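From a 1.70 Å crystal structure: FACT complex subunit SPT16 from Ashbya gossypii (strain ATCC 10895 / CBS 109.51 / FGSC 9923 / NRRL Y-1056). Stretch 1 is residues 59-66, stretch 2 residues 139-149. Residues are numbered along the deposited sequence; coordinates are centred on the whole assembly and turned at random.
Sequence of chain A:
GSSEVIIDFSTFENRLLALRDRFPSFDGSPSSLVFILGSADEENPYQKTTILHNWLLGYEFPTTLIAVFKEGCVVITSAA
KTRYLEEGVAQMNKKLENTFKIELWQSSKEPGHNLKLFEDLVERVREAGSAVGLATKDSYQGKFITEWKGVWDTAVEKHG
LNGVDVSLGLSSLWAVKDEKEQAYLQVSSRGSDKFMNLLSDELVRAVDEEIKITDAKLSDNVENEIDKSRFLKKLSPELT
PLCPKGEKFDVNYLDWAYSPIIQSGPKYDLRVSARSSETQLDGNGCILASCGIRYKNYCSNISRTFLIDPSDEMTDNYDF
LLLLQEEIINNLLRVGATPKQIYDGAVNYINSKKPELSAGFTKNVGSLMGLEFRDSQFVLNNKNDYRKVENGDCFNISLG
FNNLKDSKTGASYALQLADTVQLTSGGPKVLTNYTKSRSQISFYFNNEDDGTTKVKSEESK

Stretch 1 59-66: YEFPTTLI
Stretch 2, residues 139-149: SYQGKFITEWK

Residues 59-63 are loop, leading into a strand at Thr 64, and they pack against the start of a helix (143-149, phi/psi near -63/-42) whose N-to-C direction lies 46° from that of the strand, with a closest axial approach of 9.8 Å. No hydrogen bond crosses between the stretches; the contact, 274 Å² in all, rests on apolar and aromatic packing. Gly 142 (115/160) holds the N-cap position, where a CB would jam against the preceding carbonyl O.

Tyr 59 (-150/152) stays out of reach. Glu 60 (-81/131) points toward stretch 2 with chi1 and chi2 both t and chi3 62°, bringing Glu 60 OE2 to 4.4 Å from CE2 of Tyr 140 (chi1 m), a marginal contact; OE2 is hydrogen-bonded elsewhere in the structure. Phe 61 (-108/98) and Pro 62 (-64/161) make no contact.

At Thr 63 the backbone turns into the left-handed region (53/52), and here the stretches come closest in register, Thr 63 CA lying 6.1 Å from Phe 144 CA. With chi1 m, Thr 63 CG2 meets Phe 144 CB at 3.4 Å, while Thr 63 C lies over one face of the Phe 144 ring. Phe 144 (chi1 t, chi2 87°) points toward stretch 1 and is the most covered residue of the contact; its flat ring serves both backbone and side chain. Phe 144 CE2 is 3.5 Å from Thr 64 N. Thr 64 (-143/138, chi1 m) points its CA-to-CB bond away, and Thr 64 OG1 donates to Pro 62 O at 2.9 Å and is also hydrogen-bonded elsewhere in the structure.

Leu 65 (-114/137, chi1 t, chi2 154°) points toward the helix. Leu 65 N approaches the Phe 144 edge, 3.9 Å from Phe 144 CZ, and Leu 65 CB lies 4.2 Å from the same CZ. Leu 65 CD1 sits over the six-membered ring of Trp 148, 3.8 Å from Trp 148 CE3, in a CH-pi contact. Trp 148 (chi1 t, chi2 -99°) follows Phe 144 by one helical turn, Trp 148 N bonding Phe 144 O at 3.0 Å, so both aromatics reach the buried leucine. Ile 66 (-127/124) continues the strand beyond reach.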

# COMPACT_ATOMS: atom_id res chain seq x y z
N TYR A 59 1.49 -13.22 -6.97
CA TYR A 59 2.92 -13.40 -6.78
C TYR A 59 3.64 -12.54 -7.80
O TYR A 59 3.11 -12.29 -8.88
CB TYR A 59 3.38 -14.84 -6.99
CG TYR A 59 2.70 -15.81 -6.08
CD1 TYR A 59 3.24 -16.07 -4.83
CD2 TYR A 59 1.52 -16.43 -6.44
CE1 TYR A 59 2.64 -16.96 -3.97
CE2 TYR A 59 0.89 -17.32 -5.57
CZ TYR A 59 1.47 -17.58 -4.33
OH TYR A 59 0.89 -18.45 -3.43
N GLU A 60 4.84 -12.11 -7.45
CA GLU A 60 5.71 -11.46 -8.42
C GLU A 60 6.39 -12.53 -9.27
O GLU A 60 6.90 -13.53 -8.74
CB GLU A 60 6.72 -10.56 -7.71
CG GLU A 60 7.60 -9.76 -8.64
CD GLU A 60 8.70 -8.98 -7.94
OE1 GLU A 60 9.58 -9.59 -7.30
OE2 GLU A 60 8.70 -7.75 -8.07
N PHE A 61 6.36 -12.37 -10.60
CA PHE A 61 7.03 -13.28 -11.52
C PHE A 61 8.23 -12.55 -12.10
O PHE A 61 8.07 -11.74 -13.03
CB PHE A 61 6.09 -13.75 -12.65
CG PHE A 61 5.24 -14.96 -12.31
CD1 PHE A 61 4.65 -15.11 -11.06
CD2 PHE A 61 5.00 -15.93 -13.27
CE1 PHE A 61 3.86 -16.23 -10.77
CE2 PHE A 61 4.21 -17.05 -13.00
CZ PHE A 61 3.64 -17.19 -11.75
N PRO A 62 9.43 -12.74 -11.58
CA PRO A 62 10.58 -12.03 -12.13
C PRO A 62 10.85 -12.44 -13.57
O PRO A 62 10.39 -13.47 -14.05
CB PRO A 62 11.74 -12.46 -11.21
CG PRO A 62 11.07 -12.78 -9.93
CD PRO A 62 9.78 -13.46 -10.34
N THR A 63 11.60 -11.57 -14.26
CA THR A 63 12.07 -11.86 -15.61
C THR A 63 10.92 -12.26 -16.53
O THR A 63 10.93 -13.31 -17.16
CB THR A 63 13.15 -12.95 -15.56
OG1 THR A 63 14.08 -12.63 -14.52
CG2 THR A 63 13.90 -13.02 -16.85
N THR A 64 9.88 -11.42 -16.55
CA THR A 64 8.62 -11.74 -17.19
C THR A 64 8.06 -10.49 -17.84
O THR A 64 8.11 -9.41 -17.25
CB THR A 64 7.60 -12.28 -16.17
OG1 THR A 64 8.06 -13.54 -15.69
CG2 THR A 64 6.21 -12.44 -16.78
N LEU A 65 7.54 -10.64 -19.05
CA LEU A 65 6.85 -9.56 -19.74
C LEU A 65 5.38 -9.92 -19.90
O LEU A 65 5.04 -11.05 -20.27
CB LEU A 65 7.49 -9.30 -21.11
CG LEU A 65 6.93 -8.14 -21.92
CD1 LEU A 65 8.01 -7.61 -22.87
CD2 LEU A 65 5.71 -8.56 -22.71
N ILE A 66 4.50 -8.95 -19.66
CA ILE A 66 3.08 -9.10 -19.88
C ILE A 66 2.63 -7.94 -20.76
O ILE A 66 2.84 -6.78 -20.39
CB ILE A 66 2.28 -9.10 -18.56
CG1 ILE A 66 2.81 -10.19 -17.62
CG2 ILE A 66 0.77 -9.20 -18.84
CD1 ILE A 66 2.19 -10.14 -16.19
N SER A 139 11.69 0.65 -12.37
CA SER A 139 13.07 0.34 -12.71
C SER A 139 13.41 -1.05 -12.20
O SER A 139 13.17 -1.35 -11.02
CB SER A 139 14.03 1.38 -12.12
OG SER A 139 15.38 0.99 -12.33
N TYR A 140 13.95 -1.89 -13.09
CA TYR A 140 14.42 -3.22 -12.74
C TYR A 140 15.77 -3.48 -13.39
O TYR A 140 16.14 -2.84 -14.39
CB TYR A 140 13.43 -4.32 -13.16
CG TYR A 140 12.05 -4.21 -12.54
CD1 TYR A 140 11.03 -3.49 -13.15
CD2 TYR A 140 11.76 -4.85 -11.33
CE1 TYR A 140 9.76 -3.38 -12.59
CE2 TYR A 140 10.49 -4.77 -10.76
CZ TYR A 140 9.50 -4.04 -11.39
OH TYR A 140 8.26 -3.96 -10.81
N GLN A 141 16.53 -4.41 -12.81
CA GLN A 141 17.83 -4.80 -13.33
C GLN A 141 17.74 -6.13 -14.06
O GLN A 141 16.71 -6.81 -14.05
CB GLN A 141 18.86 -4.92 -12.20
CG GLN A 141 18.91 -3.72 -11.28
CD GLN A 141 19.53 -2.50 -11.94
OE1 GLN A 141 20.38 -2.63 -12.82
NE2 GLN A 141 19.10 -1.32 -11.51
N GLY A 142 18.83 -6.50 -14.71
CA GLY A 142 18.95 -7.83 -15.25
C GLY A 142 19.02 -7.83 -16.77
O GLY A 142 18.63 -6.88 -17.45
N LYS A 143 19.54 -8.94 -17.30
CA LYS A 143 19.74 -9.11 -18.73
C LYS A 143 18.43 -9.00 -19.51
O LYS A 143 18.37 -8.39 -20.58
CB LYS A 143 20.43 -10.46 -18.97
CG LYS A 143 21.08 -10.66 -20.30
CD LYS A 143 21.78 -12.02 -20.40
CE LYS A 143 22.97 -12.17 -19.44
NZ LYS A 143 24.19 -11.41 -19.81
N PHE A 144 17.36 -9.58 -18.96
CA PHE A 144 16.08 -9.66 -19.67
C PHE A 144 15.51 -8.27 -19.94
O PHE A 144 15.25 -7.90 -21.09
CB PHE A 144 15.12 -10.50 -18.82
CG PHE A 144 13.73 -10.70 -19.41
CD1 PHE A 144 13.47 -11.75 -20.29
CD2 PHE A 144 12.66 -9.92 -18.97
CE1 PHE A 144 12.17 -11.99 -20.77
CE2 PHE A 144 11.37 -10.14 -19.46
CZ PHE A 144 11.13 -11.19 -20.37
N ILE A 145 15.33 -7.47 -18.89
CA ILE A 145 14.77 -6.14 -19.11
C ILE A 145 15.74 -5.25 -19.88
O ILE A 145 15.31 -4.37 -20.64
CB ILE A 145 14.33 -5.49 -17.78
CG1 ILE A 145 13.44 -4.29 -18.05
CG2 ILE A 145 15.55 -5.10 -16.93
CD1 ILE A 145 12.69 -3.78 -16.85
N THR A 146 17.05 -5.45 -19.71
CA THR A 146 18.00 -4.61 -20.42
C THR A 146 17.95 -4.89 -21.92
O THR A 146 18.00 -3.96 -22.73
CB THR A 146 19.41 -4.81 -19.87
OG1 THR A 146 19.44 -4.41 -18.49
CG2 THR A 146 20.45 -3.98 -20.65
N GLU A 147 17.82 -6.16 -22.30
CA GLU A 147 17.61 -6.46 -23.71
C GLU A 147 16.30 -5.86 -24.22
O GLU A 147 16.25 -5.32 -25.33
CB GLU A 147 17.66 -7.97 -23.96
CG GLU A 147 19.07 -8.54 -24.09
CD GLU A 147 19.14 -9.85 -24.89
OE1 GLU A 147 18.11 -10.56 -24.96
OE2 GLU A 147 20.22 -10.16 -25.44
N TRP A 148 15.23 -5.96 -23.42
CA TRP A 148 13.94 -5.37 -23.81
C TRP A 148 14.06 -3.86 -24.05
O TRP A 148 13.54 -3.34 -25.04
CB TRP A 148 12.86 -5.63 -22.74
CG TRP A 148 11.70 -4.65 -22.94
CD1 TRP A 148 11.47 -3.49 -22.24
CD2 TRP A 148 10.71 -4.71 -23.97
NE1 TRP A 148 10.36 -2.85 -22.76
CE2 TRP A 148 9.88 -3.58 -23.82
CE3 TRP A 148 10.42 -5.62 -24.99
CZ2 TRP A 148 8.78 -3.33 -24.65
CZ3 TRP A 148 9.34 -5.37 -25.83
CH2 TRP A 148 8.53 -4.25 -25.64
N LYS A 149 14.71 -3.13 -23.13
CA LYS A 149 14.81 -1.68 -23.29
C LYS A 149 15.46 -1.30 -24.62
O LYS A 149 15.08 -0.30 -25.24
CB LYS A 149 15.60 -1.06 -22.13
CG LYS A 149 15.64 0.46 -22.18
CD LYS A 149 16.05 1.06 -20.84
CE LYS A 149 16.10 2.59 -20.91
NZ LYS A 149 17.16 3.05 -21.84